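Esterase A (Caulobacter crescentus, PDB 5GKV) probably hydrolyses ester bonds, as a homologue of penicillin-binding proteins in the serine beta-lactamase family. Local coordinates at residues Y101-A104 and V105-W109; A178-I181 and F182-V185; G187-M190 and G191-L194; A193-D197 and I198-L202. One frame throughout, in Å; residues are numbered along the deposited sequence.

Contact 1: Y101-A104 and V105-W109; sequences YDQA and VADVW
Gln103 and Asp107 reach across the start of the short, weakly bonded helix 105-108 and join through their polar ends, amide to carboxylate. The bond runs from Gln103 NE2 to Asp107 OD1 at 2.9 Å, bent to 144° at the hydrogen, and it uses the lone pair of OD1 that faces away from OD2. The two flat groups are turned well out of parallel, 54° between planes, and OD1 sits a little out of the amide plane. An extended chain carries the amide this far: Gln103 CG lies opposite the backbone N (chi1 -178°) and chi2 stays straight. At the other corner of the amide, OE1 accepts the N-H of Ala100, so both ends of the group are held and its rotation is fixed. Beside this bond, Val108 CG1 lies 3.5 Å from Gln103 NE2, a methyl against the amide nitrogen, the two side chains crossing at about a right angle. The backbone adds one turn-forming bond, Asp107 N to Ala104 O at 2.9 Å, with the donor well above the carbonyl plane; the CB of Asp107 also lies 3.2 Å from Ala104 O. Together these contacts tie the incoming loop to the first turn of the helix, a surface feature within the beta-lactamase family domain. Of its neighbours, helix 173-186 receives Val105 on Ile181, while Tyr101 packs on helix 82-95. Backbone bonds between Gln103 and Val122, at the start of helix 122-126, and between Val105 and Val120, just before it, join the two segments to that part of the chain.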
loop_
_atom_site.group_PDB
_atom_site.type_symbol
_atom_site.label_atom_id
_atom_site.label_comp_id
_atom_site.label_asym_id
_atom_site.label_seq_id
_atom_site.Cartn_x
_atom_site.Cartn_y
_atom_site.Cartn_z
ATOM N N TYR A 101 -6.227 7.942 17.464
ATOM C CA TYR A 101 -6.469 8.473 16.123
ATOM C C TYR A 101 -6.839 9.948 16.160
ATOM O O TYR A 101 -6.547 10.681 15.210
ATOM C CB TYR A 101 -7.563 7.674 15.422
ATOM C CG TYR A 101 -7.052 6.412 14.742
ATOM C CD1 TYR A 101 -6.008 6.477 13.832
ATOM C CD2 TYR A 101 -7.622 5.170 15.002
ATOM C CE1 TYR A 101 -5.530 5.347 13.206
ATOM C CE2 TYR A 101 -7.143 4.002 14.371
ATOM C CZ TYR A 101 -6.102 4.114 13.471
ATOM O OH TYR A 101 -5.604 3.017 12.832
ATOM N N ASP A 102 -7.477 10.416 17.231
ATOM C CA ASP A 102 -7.855 11.823 17.300
ATOM C C ASP A 102 -6.837 12.659 18.072
ATOM O O ASP A 102 -7.113 13.816 18.404
ATOM C CB ASP A 102 -9.262 11.969 17.898
ATOM C CG ASP A 102 -9.349 11.481 19.341
ATOM O OD1 ASP A 102 -8.358 10.912 19.859
ATOM O OD2 ASP A 102 -10.422 11.665 19.952
ATOM N N GLN A 103 -5.673 12.090 18.359
ATOM C CA GLN A 103 -4.568 12.807 18.976
ATOM C C GLN A 103 -3.887 13.708 17.951
ATOM O O GLN A 103 -3.686 13.315 16.801
ATOM C CB GLN A 103 -3.574 11.792 19.547
ATOM C CG GLN A 103 -2.381 12.333 20.276
ATOM C CD GLN A 103 -1.601 11.209 20.918
ATOM O OE1 GLN A 103 -1.954 10.033 20.767
ATOM N NE2 GLN A 103 -0.537 11.554 21.634
ATOM N N ALA A 104 -3.542 14.926 18.374
ATOM C CA ALA A 104 -2.795 15.839 17.516
ATOM C C ALA A 104 -1.425 15.267 17.178
ATOM O O ALA A 104 -0.687 14.810 18.063
ATOM C CB ALA A 104 -2.641 17.206 18.193
ATOM N N VAL A 105 -1.084 15.294 15.888
ATOM C CA VAL A 105 0.255 14.886 15.467
ATOM C C VAL A 105 1.304 15.632 16.276
ATOM O O VAL A 105 2.304 15.054 16.716
ATOM C CB VAL A 105 0.443 15.120 13.956
ATOM C CG1 VAL A 105 1.881 14.808 13.546
ATOM C CG2 VAL A 105 -0.524 14.240 13.155
ATOM N N ALA A 106 1.075 16.927 16.504
ATOM C CA ALA A 106 2.042 17.739 17.230
ATOM C C ALA A 106 2.296 17.213 18.634
ATOM O O ALA A 106 3.362 17.483 19.198
ATOM C CB ALA A 106 1.558 19.195 17.272
ATOM N N ASP A 107 1.348 16.465 19.206
ATOM C CA ASP A 107 1.550 15.926 20.546
ATOM C C ASP A 107 2.728 14.962 20.599
ATOM O O ASP A 107 3.455 14.926 21.599
ATOM C CB ASP A 107 0.282 15.246 21.051
ATOM C CG ASP A 107 0.278 15.113 22.562
ATOM O OD1 ASP A 107 -0.010 14.003 23.057
ATOM O OD2 ASP A 107 0.595 16.115 23.248
ATOM N N VAL A 108 2.949 14.174 19.540
ATOM C CA VAL A 108 4.090 13.258 19.526
ATOM C C VAL A 108 5.236 13.769 18.662
ATOM O O VAL A 108 6.342 13.206 18.724
ATOM C CB VAL A 108 3.674 11.842 19.069
ATOM C CG1 VAL A 108 2.490 11.344 19.896
ATOM C CG2 VAL A 108 3.344 11.844 17.598
ATOM N N TRP A 109 5.016 14.830 17.887
ATOM C CA TRP A 109 5.996 15.353 16.934
ATOM C C TRP A 109 5.905 16.870 17.029
ATOM O O TRP A 109 5.289 17.532 16.179
ATOM C CB TRP A 109 5.697 14.826 15.526
ATOM C CG TRP A 109 6.550 15.295 14.389
ATOM C CD1 TRP A 109 7.634 16.124 14.430
ATOM C CD2 TRP A 109 6.359 14.952 13.010
ATOM N NE1 TRP A 109 8.137 16.309 13.163
ATOM C CE2 TRP A 109 7.367 15.603 12.272
ATOM C CE3 TRP A 109 5.440 14.147 12.336
ATOM C CZ2 TRP A 109 7.483 15.470 10.887
ATOM C CZ3 TRP A 109 5.547 14.022 10.941
ATOM C CH2 TRP A 109 6.556 14.684 10.240
#

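Contact 2: A178-I181 and F182-V185; sequences AGEI and FRRV
Phe182, Arg183, Arg184 and Val185 give their backbone N-H groups to the carbonyl oxygens of Ala178, Gly179, Glu180 and Ile181, the i to i+4 pattern of an alpha helix. On one side of helix 173-186 this spacing sets up an i, i+3, i+4 salt-bridge network, with Glu180 between Arg183 and Arg184. The Glu180 chain leaves opposite its backbone N and folds at chi2 (66°), which swings the carboxylate along the helix toward both arginines. Arg183 runs beside it, pointing the same way, and grips it side-on: Arg183 NE meets Glu180 OE1 at 2.9 Å and Arg183 NH2 meets Glu180 OE2 at 2.7 Å. Both oxygens are approached on the syn side but somewhat out of the carboxylate plane, the two flat groups being turned 50° apart. Arg184 comes in almost perpendicular, its plane 81° from that of the carboxylate, with OE2 at the edge of its guanidinium, close to the guanidinium plane. This oxygen therefore takes three N-H donors, which would probably stabilise the charged form of a glutamate that is buried. Glu180 OE1 is also bonded to Trp147 NE1, and Arg184 NH1 pairs with Glu111, so the network extends beyond the helix. On another side Phe182 packs on helices 82-95 and 190-202. Arg184 NE lies 2.6 Å from Glu180 OE2, above the carboxylate plane, while Arg184 NH2 reaches the anti lone pair of the same oxygen at 2.9 Å.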
loop_
_atom_site.group_PDB
_atom_site.type_symbol
_atom_site.label_atom_id
_atom_site.label_comp_id
_atom_site.label_asym_id
_atom_site.label_seq_id
_atom_site.Cartn_x
_atom_site.Cartn_y
_atom_site.Cartn_z
ATOM N N ALA A 178 3.329 9.023 8.324
ATOM C CA ALA A 178 3.059 7.805 9.082
ATOM C C ALA A 178 4.322 7.280 9.754
ATOM O O ALA A 178 4.289 6.877 10.923
ATOM C CB ALA A 178 2.462 6.730 8.169
ATOM N N GLY A 179 5.442 7.274 9.025
ATOM C CA GLY A 179 6.653 6.669 9.553
ATOM C C GLY A 179 7.199 7.426 10.747
ATOM O O GLY A 179 7.712 6.824 11.694
ATOM N N GLU A 180 7.099 8.753 10.721
ATOM C CA GLU A 180 7.709 9.544 11.781
ATOM C C GLU A 180 6.839 9.534 13.029
ATOM O O GLU A 180 7.360 9.485 14.146
ATOM C CB GLU A 180 7.973 10.973 11.279
ATOM C CG GLU A 180 8.631 11.908 12.285
ATOM C CD GLU A 180 10.047 11.511 12.663
ATOM O OE1 GLU A 180 10.569 10.507 12.131
ATOM O OE2 GLU A 180 10.637 12.213 13.517
ATOM N N ILE A 181 5.517 9.560 12.858
ATOM C CA ILE A 181 4.615 9.336 13.986
ATOM C C ILE A 181 4.933 7.998 14.640
ATOM O O ILE A 181 5.114 7.902 15.865
ATOM C CB ILE A 181 3.149 9.401 13.522
ATOM C CG1 ILE A 181 2.778 10.818 13.041
ATOM C CG2 ILE A 181 2.206 8.946 14.643
ATOM C CD1 ILE A 181 1.437 10.853 12.334
ATOM N N PHE A 182 5.049 6.946 13.817
ATOM C CA PHE A 182 5.379 5.617 14.339
ATOM C C PHE A 182 6.703 5.624 15.100
ATOM O O PHE A 182 6.789 5.120 16.228
ATOM C CB PHE A 182 5.447 4.599 13.195
ATOM C CG PHE A 182 5.676 3.195 13.677
ATOM C CD1 PHE A 182 6.956 2.705 13.850
ATOM C CD2 PHE A 182 4.602 2.380 13.980
ATOM C CE1 PHE A 182 7.154 1.417 14.321
ATOM C CE2 PHE A 182 4.792 1.102 14.455
ATOM C CZ PHE A 182 6.071 0.625 14.626
ATOM N N ARG A 183 7.758 6.157 14.474
ATOM C CA ARG A 183 9.095 6.144 15.070
ATOM C C ARG A 183 9.109 6.853 16.423
ATOM O O ARG A 183 9.668 6.343 17.404
ATOM C CB ARG A 183 10.094 6.792 14.099
ATOM C CG ARG A 183 11.566 6.548 14.409
ATOM C CD ARG A 183 12.494 7.361 13.473
ATOM N NE ARG A 183 12.358 8.806 13.678
ATOM C CZ ARG A 183 12.646 9.439 14.819
ATOM N NH1 ARG A 183 13.093 8.759 15.874
ATOM N NH2 ARG A 183 12.476 10.757 14.912
ATOM N N ARG A 184 8.481 8.025 16.500
ATOM C CA ARG A 184 8.477 8.772 17.755
ATOM C C ARG A 184 7.688 8.067 18.848
ATOM O O ARG A 184 8.011 8.220 20.033
ATOM C CB ARG A 184 7.918 10.167 17.521
ATOM C CG ARG A 184 8.709 10.906 16.476
ATOM C CD ARG A 184 8.970 12.309 16.853
ATOM N NE ARG A 184 9.705 12.989 15.796
ATOM C CZ ARG A 184 10.163 14.229 15.903
ATOM N NH1 ARG A 184 9.958 14.900 17.031
ATOM N NH2 ARG A 184 10.815 14.795 14.886
ATOM N N VAL A 185 6.666 7.296 18.490
ATOM C CA VAL A 185 5.870 6.616 19.509
ATOM C C VAL A 185 6.460 5.255 19.858
ATOM O O VAL A 185 6.707 4.948 21.030
ATOM C CB VAL A 185 4.399 6.494 19.053
ATOM C CG1 VAL A 185 3.633 5.569 19.991
ATOM C CG2 VAL A 185 3.752 7.866 19.029
#

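Contact 3: G187-M190 and G191-L194; sequences GRTM and GTAL
Arg188 lays its guanidinium flat across Ala193, whose methyl CB stands 3.4 Å above the plane and over its centre; CZ is 3.5 Å from that CB. A bend at chi3 (-65°) turns the group back over the coming helix. Its nitrogens are taken up around the rim by acids of the same region: NE by Asp186, NH1 by Glu196 and NH2 by Asp197, so the methyl contact covers a face while salt bridges hold the edges. Thr189 comes next and is the N-cap of helix 190-202. Its OG1, placed between the backbone N and the carbonyl carbon (chi1 67°), turns toward the first turn and accepts the N-H of Thr192 at 3.1 Å. The hydroxyl of Thr192 lies 2.9 Å from Thr189 OG1, and Glu260 hydrogen-bonds to that same OG1, giving the cap a partner in a loop from far along the chain; Glu260 also takes the N-H of Gly191. From its carbonyl, Thr189 O opens the helical series by receiving Ala193 N in a nearly straight bond of 3.0 Å. Met190 continues the series, its O accepting Leu194 N at 2.8 Å, and the CB of Leu194 touches that oxygen at 3.2 Å. The extended thioether chain of Met190 leads away from these backbone bonds, into packing against Ala86, Leu89 and Ile90 of helix 82-95 and Phe182 of helix 173-186.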
loop_
_atom_site.group_PDB
_atom_site.type_symbol
_atom_site.label_atom_id
_atom_site.label_comp_id
_atom_site.label_asym_id
_atom_site.label_seq_id
_atom_site.Cartn_x
_atom_site.Cartn_y
_atom_site.Cartn_z
ATOM N N GLY A 187 9.469 3.957 18.816
ATOM C CA GLY A 187 10.902 3.931 19.038
ATOM C C GLY A 187 11.692 3.384 17.864
ATOM O O GLY A 187 12.781 3.878 17.551
ATOM N N ARG A 188 11.152 2.365 17.203
ATOM C CA ARG A 188 11.781 1.738 16.049
ATOM C C ARG A 188 11.204 2.316 14.755
ATOM O O ARG A 188 10.116 2.892 14.738
ATOM C CB ARG A 188 11.551 0.221 16.065
ATOM C CG ARG A 188 12.033 -0.519 17.319
ATOM C CD ARG A 188 11.413 -1.921 17.415
ATOM N NE ARG A 188 9.964 -1.869 17.603
ATOM C CZ ARG A 188 9.172 -2.936 17.587
ATOM N NH1 ARG A 188 9.692 -4.138 17.384
ATOM N NH2 ARG A 188 7.865 -2.804 17.770
ATOM N N THR A 189 11.935 2.135 13.660
ATOM C CA THR A 189 11.349 2.457 12.363
ATOM C C THR A 189 10.213 1.486 12.052
ATOM O O THR A 189 10.128 0.395 12.622
ATOM C CB THR A 189 12.387 2.380 11.245
ATOM O OG1 THR A 189 12.806 1.017 11.072
ATOM C CG2 THR A 189 13.587 3.283 11.526
ATOM N N MET A 190 9.346 1.873 11.107
ATOM C CA MET A 190 8.288 0.955 10.699
ATOM C C MET A 190 8.864 -0.354 10.173
ATOM O O MET A 190 8.365 -1.435 10.502
ATOM C CB MET A 190 7.395 1.592 9.633
ATOM C CG MET A 190 6.312 2.470 10.197
ATOM S SD MET A 190 5.184 2.972 8.885
ATOM C CE MET A 190 3.872 3.639 9.885
ATOM N N GLY A 191 9.901 -0.279 9.336
ATOM C CA GLY A 191 10.417 -1.493 8.724
ATOM C C GLY A 191 11.011 -2.431 9.756
ATOM O O GLY A 191 10.879 -3.650 9.649
ATOM N N THR A 192 11.651 -1.870 10.784
ATOM C CA THR A 192 12.249 -2.702 11.830
ATOM C C THR A 192 11.177 -3.361 12.681
ATOM O O THR A 192 11.238 -4.567 12.954
ATOM C CB THR A 192 13.175 -1.867 12.713
ATOM O OG1 THR A 192 14.252 -1.361 11.922
ATOM C CG2 THR A 192 13.736 -2.743 13.844
ATOM N N ALA A 193 10.182 -2.586 13.106
ATOM C CA ALA A 193 9.093 -3.164 13.882
ATOM C C ALA A 193 8.330 -4.199 13.067
ATOM O O ALA A 193 7.981 -5.266 13.585
ATOM C CB ALA A 193 8.152 -2.072 14.369
ATOM N N LEU A 194 8.049 -3.895 11.793
ATOM C CA LEU A 194 7.377 -4.864 10.932
ATOM C C LEU A 194 8.136 -6.185 10.905
ATOM O O LEU A 194 7.542 -7.263 11.034
ATOM C CB LEU A 194 7.239 -4.312 9.507
ATOM C CG LEU A 194 6.726 -5.314 8.456
ATOM C CD1 LEU A 194 5.277 -5.716 8.702
ATOM C CD2 LEU A 194 6.903 -4.762 7.032
#

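Contact 4: A193-D197 and I198-L202; sequences ALRED and ICEPL
Glu200 leans back along the helix over Arg195, its CB 3.1 Å from the carbonyl O of Arg195. CG stays near the same oxygen and approaches the CG of Arg195; CD then rests 3.4 Å from that methylene. At the tip the two oxygens part ways. OE2 takes the N-H of Arg195 NH1 at 2.9 Å, a fairly straight salt bridge in the guanidinium plane, met on the syn side of the carboxylate but 32° out of its plane. OE2 also rests against the CG and CD methylenes of Arg195. OE1 accepts from a water that also donates to Glu196 O. Arg195 bends at chi3 (57°) to run alongside, while Glu196 CG covers part of one guanidinium face. On the buried side, Leu194 CD1 meets Cys199 SG at 3.6 Å, both packing on Leu206 of strand 206-208. The backbone explains the five-residue spacing: Cys199 N bonds to Leu194 O at 2.9 Å and Glu200 N to Arg195 O, while Leu194 O also takes Ile198 N from above its carbonyl plane. Pro201, having no N-H, sets its CD 3.3 Å from Glu196 O. Such i to i+5 bonds are the signature of a pi-type turn, here followed by a proline kink.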
loop_
_atom_site.group_PDB
_atom_site.type_symbol
_atom_site.label_atom_id
_atom_site.label_comp_id
_atom_site.label_asym_id
_atom_site.label_seq_id
_atom_site.Cartn_x
_atom_site.Cartn_y
_atom_site.Cartn_z
ATOM N N ALA A 193 10.182 -2.586 13.106
ATOM C CA ALA A 193 9.093 -3.164 13.882
ATOM C C ALA A 193 8.330 -4.199 13.067
ATOM O O ALA A 193 7.981 -5.266 13.585
ATOM C CB ALA A 193 8.152 -2.072 14.369
ATOM N N LEU A 194 8.049 -3.895 11.793
ATOM C CA LEU A 194 7.377 -4.864 10.932
ATOM C C LEU A 194 8.136 -6.185 10.905
ATOM O O LEU A 194 7.542 -7.263 11.034
ATOM C CB LEU A 194 7.239 -4.312 9.507
ATOM C CG LEU A 194 6.726 -5.314 8.456
ATOM C CD1 LEU A 194 5.277 -5.716 8.702
ATOM C CD2 LEU A 194 6.903 -4.762 7.032
ATOM N N ARG A 195 9.454 -6.114 10.719
ATOM C CA ARG A 195 10.259 -7.327 10.634
ATOM C C ARG A 195 10.301 -8.055 11.980
ATOM O O ARG A 195 10.113 -9.276 12.038
ATOM C CB ARG A 195 11.667 -6.971 10.152
ATOM C CG ARG A 195 12.682 -8.114 10.189
ATOM C CD ARG A 195 14.096 -7.625 9.868
ATOM N NE ARG A 195 14.568 -6.561 10.763
ATOM C CZ ARG A 195 15.189 -6.772 11.926
ATOM N NH1 ARG A 195 15.408 -8.014 12.344
ATOM N NH2 ARG A 195 15.596 -5.743 12.672
ATOM N N GLU A 196 10.512 -7.316 13.073
ATOM C CA GLU A 196 10.690 -7.949 14.382
ATOM C C GLU A 196 9.384 -8.516 14.920
ATOM O O GLU A 196 9.366 -9.613 15.488
ATOM C CB GLU A 196 11.262 -6.942 15.387
ATOM C CG GLU A 196 12.715 -6.611 15.167
ATOM C CD GLU A 196 13.245 -5.622 16.192
ATOM O OE1 GLU A 196 12.430 -5.042 16.947
ATOM O OE2 GLU A 196 14.476 -5.424 16.229
ATOM N N ASP A 197 8.285 -7.779 14.774
ATOM C CA ASP A 197 7.038 -8.140 15.433
ATOM C C ASP A 197 6.127 -9.007 14.576
ATOM O O ASP A 197 5.248 -9.689 15.125
ATOM C CB ASP A 197 6.258 -6.883 15.846
ATOM C CG ASP A 197 6.947 -6.085 16.962
ATOM O OD1 ASP A 197 7.997 -6.516 17.487
ATOM O OD2 ASP A 197 6.437 -5.003 17.300
ATOM N N ILE A 198 6.296 -8.997 13.254
ATOM C CA ILE A 198 5.311 -9.634 12.381
ATOM C C ILE A 198 5.972 -10.589 11.395
ATOM O O ILE A 198 5.662 -11.787 11.382
ATOM C CB ILE A 198 4.472 -8.577 11.636
ATOM C CG1 ILE A 198 3.693 -7.712 12.646
ATOM C CG2 ILE A 198 3.545 -9.252 10.632
ATOM C CD1 ILE A 198 2.814 -6.619 12.006
ATOM N N CYS A 199 6.893 -10.078 10.571
ATOM C CA CYS A 199 7.363 -10.874 9.434
ATOM C C CYS A 199 8.332 -11.973 9.849
ATOM O O CYS A 199 8.214 -13.107 9.373
ATOM C CB CYS A 199 7.986 -9.961 8.383
ATOM S SG CYS A 199 6.682 -8.890 7.693
ATOM N N GLU A 200 9.281 -11.677 10.735
ATOM C CA GLU A 200 10.141 -12.756 11.226
ATOM C C GLU A 200 9.356 -13.811 11.999
ATOM O O GLU A 200 9.466 -14.996 11.652
ATOM C CB GLU A 200 11.310 -12.178 12.034
ATOM C CG GLU A 200 12.483 -11.738 11.153
ATOM C CD GLU A 200 13.567 -10.969 11.909
ATOM O OE1 GLU A 200 13.448 -10.797 13.146
ATOM O OE2 GLU A 200 14.541 -10.527 11.253
ATOM N N PRO A 201 8.540 -13.482 13.003
ATOM C CA PRO A 201 7.843 -14.559 13.733
ATOM C C PRO A 201 6.886 -15.356 12.878
ATOM O O PRO A 201 6.748 -16.568 13.090
ATOM C CB PRO A 201 7.085 -13.811 14.841
ATOM C CG PRO A 201 7.746 -12.504 14.953
ATOM C CD PRO A 201 8.286 -12.165 13.612
ATOM N N LEU A 202 6.216 -14.725 11.916
ATOM C CA LEU A 202 5.193 -15.407 11.137
ATOM C C LEU A 202 5.698 -15.911 9.784
ATOM O O LEU A 202 4.912 -16.489 9.027
ATOM C CB LEU A 202 3.979 -14.480 10.951
ATOM C CG LEU A 202 3.233 -14.144 12.257
ATOM C CD1 LEU A 202 2.076 -13.166 12.043
ATOM C CD2 LEU A 202 2.733 -15.421 12.924
HETATM O O HOH W 1 11.742 -11.277 15.612
#

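Contact 1 lies at the surface, contact 2 is buried, and contacts 3 and 4 are partly buried along a single helix, 190-202, where they share Ala193 and Leu194. Contact 1 touches contact 2 through packing alone, Trp109 and Val108 resting on Glu180, Arg184 and Val185. Contact 2 meets contact 3 by packing, Phe182 against Ala193 and the backbone oxygens of Arg188 and Thr189, and Met190 at Ala178 O. Between contacts 3 and 4 the tie is ionic, through Arg188. The salt-bridge network of contact 2 has a buried glutamate at its centre, while that of contact 4 includes the exposed Glu200. Contacts 1 and 3 both lie at helix starts: in the first an amide meets a carboxylate, in the second a hydroxyl caps a backbone N-H.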